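Long-range contacts in pectate lyase 47 (Bacillus sp. TS-47, PDB 1VBL), which is a thermostable, calcium-binding pectate lyase of polysaccharide lyase family 1 that cleaves pectate by beta-elimination: residues 298-303 / 405-410; 315-320 / 348-353; 328-333 / 355-360; 342-347 / 378-383. All coordinates share one frame; numbering follows the deposited sequence.

Contact 1: residues 298-303 / 405-410; sequences NNYYEF and LVKAKA
Val406 and Lys407 of helix 402-409 lie against Tyr300 of strand 293-303, on the outside of the parallel beta-helix typical of family 1 pectate lyases. The short axes of strand 300-303 and helix 405-409 come within 9.7 Å and stand at 86° to each other. The C-terminal helix therefore runs across this strand.

The apolar part comes first. Val406 points at the strand and sets CG1 3.9 Å from Tyr300 CB. Its other methyl, CG2, rests 3.6 Å from the backbone oxygen Asn298 O. The Tyr300 ring crosses the Lys407 side chain obliquely, and Lys407 CG lies 3.8 Å from Tyr300 CE2. The methylenes of the lysine do this touching. Tyr278 of the neighbouring strand 272-280 also packs against Val406 and Lys407.

The polar part lies beside the ring. Tyr300 OH donates to Glu302 OE1 at 2.6 Å, two residues further along the same strand. The hydroxyl meets OE1 on its anti side, close to the carboxylate plane. The other oxygen, Glu302 OE2, has a salt bridge to Lys280 and a hydrogen bond to Tyr278. Lys407 NZ stays 4.8 Å from Glu302 OE1, too far for a salt bridge.

The chemistry is thus divided. The helix offers carbon atoms to the strand, which meets them with Tyr300 and the backbone oxygen of Asn298. The polar ends of Tyr300 and Glu302 are tied together within the sheet. The positive charge of Lys407 may still add a weak attraction to the carboxylate.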
# COMPACT_ATOMS: atom_id res chain seq x y z
N ASN A 298 16.23 0.07 7.40
CA ASN A 298 15.78 -0.39 8.70
C ASN A 298 14.40 -1.06 8.71
O ASN A 298 13.65 -0.92 9.67
CB ASN A 298 15.78 0.77 9.69
CG ASN A 298 17.18 1.18 10.13
OD1 ASN A 298 17.36 2.23 10.75
ND2 ASN A 298 18.17 0.35 9.82
N ASN A 299 14.07 -1.76 7.63
CA ASN A 299 12.79 -2.45 7.58
C ASN A 299 13.03 -3.89 7.99
O ASN A 299 14.12 -4.42 7.78
CB ASN A 299 12.19 -2.39 6.18
CG ASN A 299 11.81 -0.99 5.77
OD1 ASN A 299 10.85 -0.41 6.30
ND2 ASN A 299 12.57 -0.42 4.84
N TYR A 300 12.01 -4.50 8.59
CA TYR A 300 12.10 -5.89 9.02
C TYR A 300 11.08 -6.71 8.23
O TYR A 300 9.89 -6.40 8.25
CB TYR A 300 11.82 -5.99 10.53
CG TYR A 300 11.82 -7.41 11.06
CD1 TYR A 300 12.88 -8.28 10.79
CD2 TYR A 300 10.76 -7.88 11.84
CE1 TYR A 300 12.89 -9.59 11.28
CE2 TYR A 300 10.76 -9.19 12.33
CZ TYR A 300 11.82 -10.03 12.05
OH TYR A 300 11.80 -11.33 12.51
N TYR A 301 11.57 -7.72 7.52
CA TYR A 301 10.72 -8.59 6.70
C TYR A 301 10.76 -9.97 7.34
O TYR A 301 11.83 -10.55 7.51
CB TYR A 301 11.25 -8.66 5.26
CG TYR A 301 11.47 -7.32 4.61
CD1 TYR A 301 12.59 -6.54 4.92
CD2 TYR A 301 10.57 -6.82 3.67
CE1 TYR A 301 12.80 -5.30 4.32
CE2 TYR A 301 10.77 -5.57 3.06
CZ TYR A 301 11.88 -4.82 3.40
OH TYR A 301 12.08 -3.58 2.83
N GLU A 302 9.59 -10.50 7.67
CA GLU A 302 9.50 -11.79 8.34
C GLU A 302 8.49 -12.70 7.65
O GLU A 302 7.33 -12.33 7.49
CB GLU A 302 9.10 -11.53 9.80
CG GLU A 302 8.89 -12.74 10.67
CD GLU A 302 8.48 -12.33 12.07
OE1 GLU A 302 9.37 -12.03 12.90
OE2 GLU A 302 7.27 -12.29 12.34
N PHE A 303 8.94 -13.88 7.24
CA PHE A 303 8.06 -14.80 6.54
C PHE A 303 8.10 -16.23 7.06
O PHE A 303 9.16 -16.75 7.41
CB PHE A 303 8.41 -14.81 5.04
CG PHE A 303 8.57 -13.43 4.45
CD1 PHE A 303 9.80 -12.79 4.46
CD2 PHE A 303 7.47 -12.77 3.89
CE1 PHE A 303 9.95 -11.52 3.92
CE2 PHE A 303 7.61 -11.50 3.35
CZ PHE A 303 8.86 -10.87 3.36
N LEU A 405 13.62 -3.51 17.45
CA LEU A 405 13.07 -2.17 17.36
C LEU A 405 11.74 -2.11 16.60
O LEU A 405 10.75 -1.55 17.08
CB LEU A 405 14.08 -1.23 16.69
CG LEU A 405 13.59 0.21 16.51
CD1 LEU A 405 13.34 0.82 17.88
CD2 LEU A 405 14.63 1.01 15.75
N VAL A 406 11.74 -2.67 15.39
CA VAL A 406 10.54 -2.66 14.56
C VAL A 406 9.40 -3.46 15.18
O VAL A 406 8.26 -3.01 15.18
CB VAL A 406 10.86 -3.21 13.14
CG1 VAL A 406 9.58 -3.31 12.31
CG2 VAL A 406 11.85 -2.28 12.44
N LYS A 407 9.70 -4.63 15.73
CA LYS A 407 8.65 -5.43 16.34
C LYS A 407 8.02 -4.69 17.52
O LYS A 407 6.81 -4.80 17.76
CB LYS A 407 9.21 -6.79 16.80
CG LYS A 407 9.52 -7.72 15.64
CD LYS A 407 9.84 -9.14 16.09
CE LYS A 407 11.22 -9.24 16.70
NZ LYS A 407 11.62 -10.66 16.89
N ALA A 408 8.82 -3.91 18.22
CA ALA A 408 8.33 -3.17 19.38
C ALA A 408 7.61 -1.86 19.09
O ALA A 408 6.65 -1.52 19.78
CB ALA A 408 9.49 -2.91 20.34
N LYS A 409 8.04 -1.14 18.06
CA LYS A 409 7.45 0.16 17.76
C LYS A 409 6.60 0.34 16.51
O LYS A 409 5.86 1.31 16.39
CB LYS A 409 8.55 1.23 17.75
CG LYS A 409 9.46 1.20 18.97
CD LYS A 409 10.13 2.55 19.19
CE LYS A 409 10.88 3.04 17.96
NZ LYS A 409 11.50 4.38 18.18
N ALA A 410 6.70 -0.58 15.56
CA ALA A 410 5.91 -0.45 14.33
C ALA A 410 4.44 -0.79 14.53
O ALA A 410 4.09 -1.62 15.37
CB ALA A 410 6.51 -1.32 13.23

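Contact 2: residues 315-320 / 348-353; sequences WGVGVF and NEESMY
Glu350, Val317 and Met352 carry this contact between two walls of the parallel beta-helix. Strand 315-318 belongs to one sheet, and the segment 348-353 leads into strand 351-361 of another. The side chains meet inside the coil.

Val317 points toward the second segment and divides its two methyls. CG1 packs on the aliphatic start of Glu350, 3.8 Å from Glu350 CB, and the two side chains slide past each other in opposite directions. CG2 lies 3.8 Å from Met352 SD.

Met352 CG sits between its own backbone N and carbonyl carbon (chi1 87°). The chain then bends at chi3, and its methyl CE ends 4.1 Å from Trp315 CE3. The thioether and the indole cross at about a right angle. Ile323 also touches Met352. Trp315 NE1 is hydrogen-bonded to Tyr301 OH.

Glu350 is buried, and its chain bends at chi2 (-60°). The carboxylate lies against the turn that follows strand 315-318. Ser346 OG is hydrogen-bonded to Glu350 OE2, and the same serine oxygen accepts from Asn348 N. The carboxylate thus links the turn after strand 315-318 to the one before strand 351-361. Its bond to the first turn is fairly straight: Phe320 N donates to Glu350 OE2 at 3.1 Å with an angle of 162° at the hydrogen, from above the carboxylate plane.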
# COMPACT_ATOMS: atom_id res chain seq x y z
N TRP A 315 11.76 -6.87 -2.91
CA TRP A 315 12.10 -5.67 -3.66
C TRP A 315 11.96 -5.82 -5.18
O TRP A 315 12.70 -6.58 -5.81
CB TRP A 315 13.53 -5.23 -3.32
CG TRP A 315 13.71 -4.91 -1.86
CD1 TRP A 315 12.75 -4.52 -0.97
CD2 TRP A 315 14.95 -4.92 -1.14
NE1 TRP A 315 13.31 -4.28 0.26
CE2 TRP A 315 14.66 -4.52 0.19
CE3 TRP A 315 16.27 -5.23 -1.48
CZ2 TRP A 315 15.65 -4.41 1.17
CZ3 TRP A 315 17.26 -5.12 -0.50
CH2 TRP A 315 16.94 -4.71 0.81
N GLY A 316 11.01 -5.08 -5.74
CA GLY A 316 10.79 -5.12 -7.17
C GLY A 316 11.53 -3.99 -7.85
O GLY A 316 11.20 -2.82 -7.67
N VAL A 317 12.55 -4.35 -8.63
CA VAL A 317 13.35 -3.36 -9.35
C VAL A 317 12.71 -3.16 -10.72
O VAL A 317 12.88 -3.98 -11.63
CB VAL A 317 14.80 -3.85 -9.51
CG1 VAL A 317 15.61 -2.84 -10.32
CG2 VAL A 317 15.44 -4.04 -8.14
N GLY A 318 11.96 -2.07 -10.85
CA GLY A 318 11.30 -1.77 -12.11
C GLY A 318 12.07 -0.79 -12.96
O GLY A 318 13.15 -0.33 -12.59
N VAL A 319 11.49 -0.44 -14.11
CA VAL A 319 12.13 0.47 -15.04
C VAL A 319 12.55 1.80 -14.44
O VAL A 319 11.78 2.47 -13.75
CB VAL A 319 11.23 0.74 -16.27
CG1 VAL A 319 11.02 -0.55 -17.05
CG2 VAL A 319 9.90 1.33 -15.82
N PHE A 320 13.81 2.16 -14.70
CA PHE A 320 14.41 3.40 -14.24
C PHE A 320 14.35 3.64 -12.74
O PHE A 320 14.47 4.77 -12.29
CB PHE A 320 13.76 4.59 -14.96
CG PHE A 320 13.74 4.45 -16.46
CD1 PHE A 320 12.59 4.04 -17.12
CD2 PHE A 320 14.89 4.70 -17.20
CE1 PHE A 320 12.58 3.88 -18.50
CE2 PHE A 320 14.89 4.54 -18.59
CZ PHE A 320 13.73 4.13 -19.24
N ASN A 348 16.56 -3.14 -19.34
CA ASN A 348 17.90 -2.58 -19.22
C ASN A 348 18.56 -2.95 -17.91
O ASN A 348 17.91 -3.42 -16.98
CB ASN A 348 17.85 -1.05 -19.31
CG ASN A 348 17.31 -0.57 -20.64
OD1 ASN A 348 17.86 -0.87 -21.69
ND2 ASN A 348 16.23 0.20 -20.59
N GLU A 349 19.87 -2.75 -17.86
CA GLU A 349 20.62 -3.01 -16.64
C GLU A 349 20.26 -1.87 -15.71
O GLU A 349 20.76 -0.76 -15.87
CB GLU A 349 22.13 -2.95 -16.89
CG GLU A 349 22.79 -4.26 -17.20
CD GLU A 349 24.29 -4.20 -16.94
OE1 GLU A 349 24.96 -3.33 -17.53
OE2 GLU A 349 24.79 -5.02 -16.14
N GLU A 350 19.38 -2.13 -14.75
CA GLU A 350 18.99 -1.08 -13.82
C GLU A 350 20.07 -0.96 -12.75
O GLU A 350 20.89 -1.86 -12.58
CB GLU A 350 17.65 -1.41 -13.17
CG GLU A 350 16.46 -1.48 -14.12
CD GLU A 350 16.22 -0.18 -14.88
OE1 GLU A 350 16.75 0.87 -14.46
OE2 GLU A 350 15.48 -0.21 -15.88
N SER A 351 20.06 0.16 -12.04
CA SER A 351 21.04 0.38 -10.99
C SER A 351 20.32 0.51 -9.65
O SER A 351 19.22 1.05 -9.58
CB SER A 351 21.84 1.65 -11.25
OG SER A 351 22.62 1.55 -12.43
N MET A 352 20.94 0.01 -8.60
CA MET A 352 20.39 0.13 -7.27
C MET A 352 21.55 -0.01 -6.31
O MET A 352 22.60 -0.54 -6.67
CB MET A 352 19.33 -0.95 -6.98
CG MET A 352 19.84 -2.27 -6.43
SD MET A 352 18.49 -3.40 -5.93
CE MET A 352 18.24 -2.93 -4.23
N TYR A 353 21.39 0.52 -5.11
CA TYR A 353 22.45 0.38 -4.14
C TYR A 353 21.84 -0.37 -2.97
O TYR A 353 20.67 -0.17 -2.63
CB TYR A 353 22.98 1.73 -3.67
CG TYR A 353 24.22 1.55 -2.82
CD1 TYR A 353 25.39 1.03 -3.37
CD2 TYR A 353 24.20 1.84 -1.46
CE1 TYR A 353 26.51 0.80 -2.59
CE2 TYR A 353 25.32 1.61 -0.66
CZ TYR A 353 26.47 1.09 -1.23
OH TYR A 353 27.58 0.85 -0.44

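Contact 3: residues 328-333 / 355-360; sequences NYFSFD and TGTIVD
Tyr329 takes a methyl of Ile358 over one ring face and reaches on to Asp360, on one face of a parallel strand pair in the beta-helix. The methyl, Ile358 CG2, lies 4.0 Å from the centroid of the Tyr329 ring, in a CH-pi contact. At the ring edge, Tyr329 OH donates to Asp360 OD2 at 2.8 Å. The carboxylate is met on its anti side, and its plane is turned 48° from the ring.

Phe330 and Val359 point to the other face. There Thr357 CG2 meets Phe330 at CD1 and CE1, 3.9 Å from each. The Phe330 ring also stacks with Tyr301 and meets Trp315 edge-to-face.

Between the faces, the backbones pair in parallel. Ile358 N bonds to Asn328 O, and Phe330 N to Ile358 O. Asp360 N then bonds to Phe330 O at 2.7 Å, and Phe332 N to Asp360 O. At the start of the pair, a water accepts from Asn328 N and donates to Thr355 O and Thr357 OG1. Thr357 OG1 is also hydrogen-bonded to Glu354 OE2.

Asp360 is therefore gripped through both backbone and side chain. The tyrosine bond would be expected to stabilise its negative charge.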
# COMPACT_ATOMS: atom_id res chain seq x y z
N ASN A 328 18.48 -3.48 6.13
CA ASN A 328 17.18 -4.11 6.24
C ASN A 328 17.45 -5.53 6.71
O ASN A 328 18.48 -6.12 6.37
CB ASN A 328 16.46 -4.12 4.90
CG ASN A 328 16.20 -2.72 4.38
OD1 ASN A 328 16.94 -2.20 3.55
ND2 ASN A 328 15.15 -2.09 4.89
N TYR A 329 16.53 -6.07 7.50
CA TYR A 329 16.69 -7.41 8.07
C TYR A 329 15.60 -8.36 7.58
O TYR A 329 14.41 -8.07 7.74
CB TYR A 329 16.63 -7.29 9.59
CG TYR A 329 17.14 -8.49 10.37
CD1 TYR A 329 18.24 -8.37 11.20
CD2 TYR A 329 16.49 -9.72 10.29
CE1 TYR A 329 18.69 -9.45 11.96
CE2 TYR A 329 16.93 -10.81 11.05
CZ TYR A 329 18.03 -10.66 11.88
OH TYR A 329 18.48 -11.72 12.64
N PHE A 330 16.01 -9.49 7.02
CA PHE A 330 15.06 -10.49 6.52
C PHE A 330 15.12 -11.77 7.34
O PHE A 330 16.21 -12.27 7.64
CB PHE A 330 15.34 -10.87 5.06
CG PHE A 330 15.09 -9.77 4.08
CD1 PHE A 330 16.02 -8.75 3.89
CD2 PHE A 330 13.93 -9.76 3.31
CE1 PHE A 330 15.81 -7.75 2.95
CE2 PHE A 330 13.69 -8.77 2.37
CZ PHE A 330 14.63 -7.76 2.19
N SER A 331 13.96 -12.31 7.68
CA SER A 331 13.87 -13.55 8.45
C SER A 331 12.91 -14.50 7.74
O SER A 331 11.79 -14.13 7.43
CB SER A 331 13.37 -13.26 9.86
OG SER A 331 13.27 -14.45 10.62
N PHE A 332 13.37 -15.72 7.49
CA PHE A 332 12.55 -16.75 6.84
C PHE A 332 12.66 -18.01 7.70
O PHE A 332 13.72 -18.28 8.26
CB PHE A 332 13.10 -17.06 5.44
CG PHE A 332 12.94 -15.94 4.45
CD1 PHE A 332 11.82 -15.87 3.63
CD2 PHE A 332 13.93 -14.97 4.32
CE1 PHE A 332 11.68 -14.85 2.69
CE2 PHE A 332 13.81 -13.94 3.38
CZ PHE A 332 12.68 -13.88 2.56
N ASP A 333 11.58 -18.78 7.81
CA ASP A 333 11.66 -19.99 8.62
C ASP A 333 11.91 -21.23 7.77
O ASP A 333 11.70 -22.37 8.21
CB ASP A 333 10.42 -20.16 9.51
CG ASP A 333 9.14 -20.38 8.72
OD1 ASP A 333 8.08 -20.46 9.38
OD2 ASP A 333 9.18 -20.47 7.48
N THR A 355 23.13 -2.22 0.95
CA THR A 355 24.19 -2.49 1.90
C THR A 355 23.61 -2.82 3.27
O THR A 355 22.49 -2.43 3.59
CB THR A 355 25.13 -1.28 2.04
OG1 THR A 355 26.30 -1.66 2.78
CG2 THR A 355 24.44 -0.13 2.76
N GLY A 356 24.38 -3.55 4.07
CA GLY A 356 23.97 -3.91 5.41
C GLY A 356 22.80 -4.87 5.54
O GLY A 356 22.20 -4.96 6.62
N THR A 357 22.47 -5.59 4.48
CA THR A 357 21.36 -6.53 4.53
C THR A 357 21.72 -7.79 5.31
O THR A 357 22.79 -8.37 5.13
CB THR A 357 20.92 -6.99 3.11
OG1 THR A 357 20.52 -5.86 2.33
CG2 THR A 357 19.74 -7.96 3.21
N ILE A 358 20.81 -8.21 6.18
CA ILE A 358 21.02 -9.44 6.93
C ILE A 358 19.90 -10.40 6.57
O ILE A 358 18.75 -9.99 6.43
CB ILE A 358 20.96 -9.22 8.46
CG1 ILE A 358 22.18 -8.44 8.94
CG2 ILE A 358 20.89 -10.59 9.17
CD1 ILE A 358 22.20 -8.21 10.45
N VAL A 359 20.24 -11.66 6.40
CA VAL A 359 19.24 -12.68 6.12
C VAL A 359 19.37 -13.68 7.26
O VAL A 359 20.48 -14.10 7.60
CB VAL A 359 19.46 -13.38 4.75
CG1 VAL A 359 20.77 -14.16 4.74
CG2 VAL A 359 18.29 -14.29 4.45
N ASP A 360 18.24 -14.01 7.86
CA ASP A 360 18.21 -14.94 8.99
C ASP A 360 17.43 -16.18 8.53
O ASP A 360 16.20 -16.16 8.48
CB ASP A 360 17.49 -14.28 10.17
CG ASP A 360 17.65 -15.04 11.46
OD1 ASP A 360 17.68 -16.29 11.44
OD2 ASP A 360 17.73 -14.38 12.52
O HOH W 1 19.66 -3.56 3.34

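Contact 4: residues 342-347 / 378-383; sequences IKVWSK and NTLQLK
The edge of the beta-helix near its C-terminal end is packed here. Strand 342-345, an outermost strand of its parallel sheet, meets the loop between helix 370-377 and strand 383-384. The contact is made by apolar side chains and one backbone oxygen.

Two leucines of the loop point at the strand. Leu380 touches through its methyl CD2. Leu380 CD2 lies 4.1 Å from Val344 CG1, and the two side chains cross at about a right angle. The same methyl comes 3.1 Å from Ser346 O, a tight approach of carbon to oxygen just past the strand.

Leu382 also uses CD2. It sits 4.1 Å from Ile342 CG2, again at about a right angle, and 4.5 Å from Val344 CG2. Val344 thus receives one leucine on each methyl.

The loop has its own internal tie. Gln381, whose CB points away from the strand, donates from NE2 to Thr379 O at 2.9 Å. Leu382 N bonds to Asn375 OD1, and Tyr374 OH to Leu380 O, so the loop is fastened to the preceding helix.

Val371 and Tyr374 of helix 370-377 touch Leu382, and Tyr374 also touches Val344. Val317 of strand 315-318 reaches Ile342, Val344 and Leu382, while Met352 of strand 351-361 packs on Ile342 and Leu382.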
# COMPACT_ATOMS: atom_id res chain seq x y z
N ILE A 342 14.95 -10.31 -4.48
CA ILE A 342 14.88 -9.20 -5.42
C ILE A 342 14.37 -9.74 -6.74
O ILE A 342 14.73 -10.84 -7.15
CB ILE A 342 16.26 -8.55 -5.67
CG1 ILE A 342 16.77 -7.88 -4.39
CG2 ILE A 342 16.16 -7.53 -6.80
CD1 ILE A 342 18.13 -7.24 -4.54
N LYS A 343 13.50 -8.99 -7.40
CA LYS A 343 12.96 -9.40 -8.68
C LYS A 343 13.07 -8.18 -9.58
O LYS A 343 12.78 -7.07 -9.15
CB LYS A 343 11.50 -9.85 -8.53
CG LYS A 343 10.98 -10.69 -9.68
CD LYS A 343 9.73 -11.46 -9.27
CE LYS A 343 9.25 -12.39 -10.37
NZ LYS A 343 8.06 -13.18 -9.94
N VAL A 344 13.51 -8.38 -10.82
CA VAL A 344 13.67 -7.26 -11.74
C VAL A 344 12.69 -7.29 -12.90
O VAL A 344 12.49 -8.33 -13.54
CB VAL A 344 15.11 -7.22 -12.30
CG1 VAL A 344 15.28 -6.01 -13.21
CG2 VAL A 344 16.11 -7.17 -11.15
N TRP A 345 12.08 -6.15 -13.17
CA TRP A 345 11.13 -6.02 -14.27
C TRP A 345 11.58 -4.87 -15.18
O TRP A 345 11.12 -3.74 -15.05
CB TRP A 345 9.72 -5.71 -13.75
CG TRP A 345 9.27 -6.56 -12.59
CD1 TRP A 345 9.44 -6.29 -11.26
CD2 TRP A 345 8.57 -7.81 -12.66
NE1 TRP A 345 8.88 -7.29 -10.50
CE2 TRP A 345 8.34 -8.23 -11.33
CE3 TRP A 345 8.11 -8.60 -13.72
CZ2 TRP A 345 7.67 -9.42 -11.03
CZ3 TRP A 345 7.45 -9.79 -13.42
CH2 TRP A 345 7.24 -10.19 -12.08
N SER A 346 12.50 -5.17 -16.09
CA SER A 346 13.02 -4.16 -17.01
C SER A 346 13.75 -4.82 -18.17
O SER A 346 13.97 -6.02 -18.16
CB SER A 346 13.99 -3.23 -16.27
OG SER A 346 14.53 -2.25 -17.15
N LYS A 347 14.11 -4.02 -19.17
CA LYS A 347 14.83 -4.53 -20.33
C LYS A 347 16.27 -4.01 -20.30
O LYS A 347 17.09 -4.40 -21.12
CB LYS A 347 14.15 -4.08 -21.62
CG LYS A 347 12.76 -4.67 -21.80
CD LYS A 347 12.12 -4.20 -23.10
CE LYS A 347 10.75 -4.84 -23.28
NZ LYS A 347 10.12 -4.43 -24.56
N ASN A 378 20.30 -15.26 -11.85
CA ASN A 378 19.39 -14.72 -12.85
C ASN A 378 20.06 -14.27 -14.15
O ASN A 378 21.29 -14.19 -14.22
CB ASN A 378 18.59 -13.56 -12.24
CG ASN A 378 17.52 -14.04 -11.29
OD1 ASN A 378 16.42 -14.41 -11.71
ND2 ASN A 378 17.84 -14.07 -10.00
N THR A 379 19.25 -13.99 -15.16
CA THR A 379 19.76 -13.57 -16.46
C THR A 379 20.07 -12.08 -16.48
O THR A 379 21.23 -11.69 -16.36
CB THR A 379 18.75 -13.89 -17.57
OG1 THR A 379 17.47 -13.32 -17.24
CG2 THR A 379 18.60 -15.40 -17.74
N LEU A 380 19.05 -11.24 -16.65
CA LEU A 380 19.25 -9.80 -16.68
C LEU A 380 19.94 -9.38 -15.39
O LEU A 380 19.41 -9.58 -14.30
CB LEU A 380 17.91 -9.07 -16.82
CG LEU A 380 18.02 -7.54 -16.81
CD1 LEU A 380 18.95 -7.08 -17.92
CD2 LEU A 380 16.64 -6.92 -16.98
N GLN A 381 21.12 -8.78 -15.53
CA GLN A 381 21.90 -8.35 -14.38
C GLN A 381 21.51 -7.01 -13.79
O GLN A 381 20.97 -6.13 -14.47
CB GLN A 381 23.39 -8.33 -14.74
CG GLN A 381 23.92 -9.68 -15.17
CD GLN A 381 23.92 -10.68 -14.03
OE1 GLN A 381 24.78 -10.62 -13.14
NE2 GLN A 381 22.95 -11.59 -14.04
N LEU A 382 21.80 -6.86 -12.50
CA LEU A 382 21.51 -5.64 -11.77
C LEU A 382 22.85 -5.04 -11.38
O LEU A 382 23.71 -5.74 -10.84
CB LEU A 382 20.68 -5.98 -10.53
CG LEU A 382 20.11 -4.86 -9.67
CD1 LEU A 382 19.23 -3.95 -10.52
CD2 LEU A 382 19.31 -5.47 -8.52
N LYS A 383 23.03 -3.75 -11.64
CA LYS A 383 24.28 -3.10 -11.30
C LYS A 383 24.21 -2.43 -9.93
O LYS A 383 23.33 -1.61 -9.69
CB LYS A 383 24.63 -2.04 -12.35
CG LYS A 383 24.83 -2.61 -13.75
CD LYS A 383 25.28 -1.53 -14.73
CE LYS A 383 24.23 -0.45 -14.89
NZ LYS A 383 24.63 0.56 -15.92

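Overall arrangement
All four contacts lie in the C-terminal part of the parallel beta-helix, away from the calcium site. Contacts 2 and 4 are neighbours, with centres 7 Å apart, and strands 315-318 and 342-345 pair between them. The centres of contacts 1 and 3 are 11 Å apart, and the two are joined through paired strands 293-303 and 322-332. Contacts 2 and 3 share strand 351-361, although their centres are 20 Å apart. Contacts 1 and 4 do not touch; their nearest atoms are about 10 Å apart. Along the chain, contact 1 encloses the other three, whose segments alternate. The late helix 402-409 thus returns to a strand laid down before the last coils.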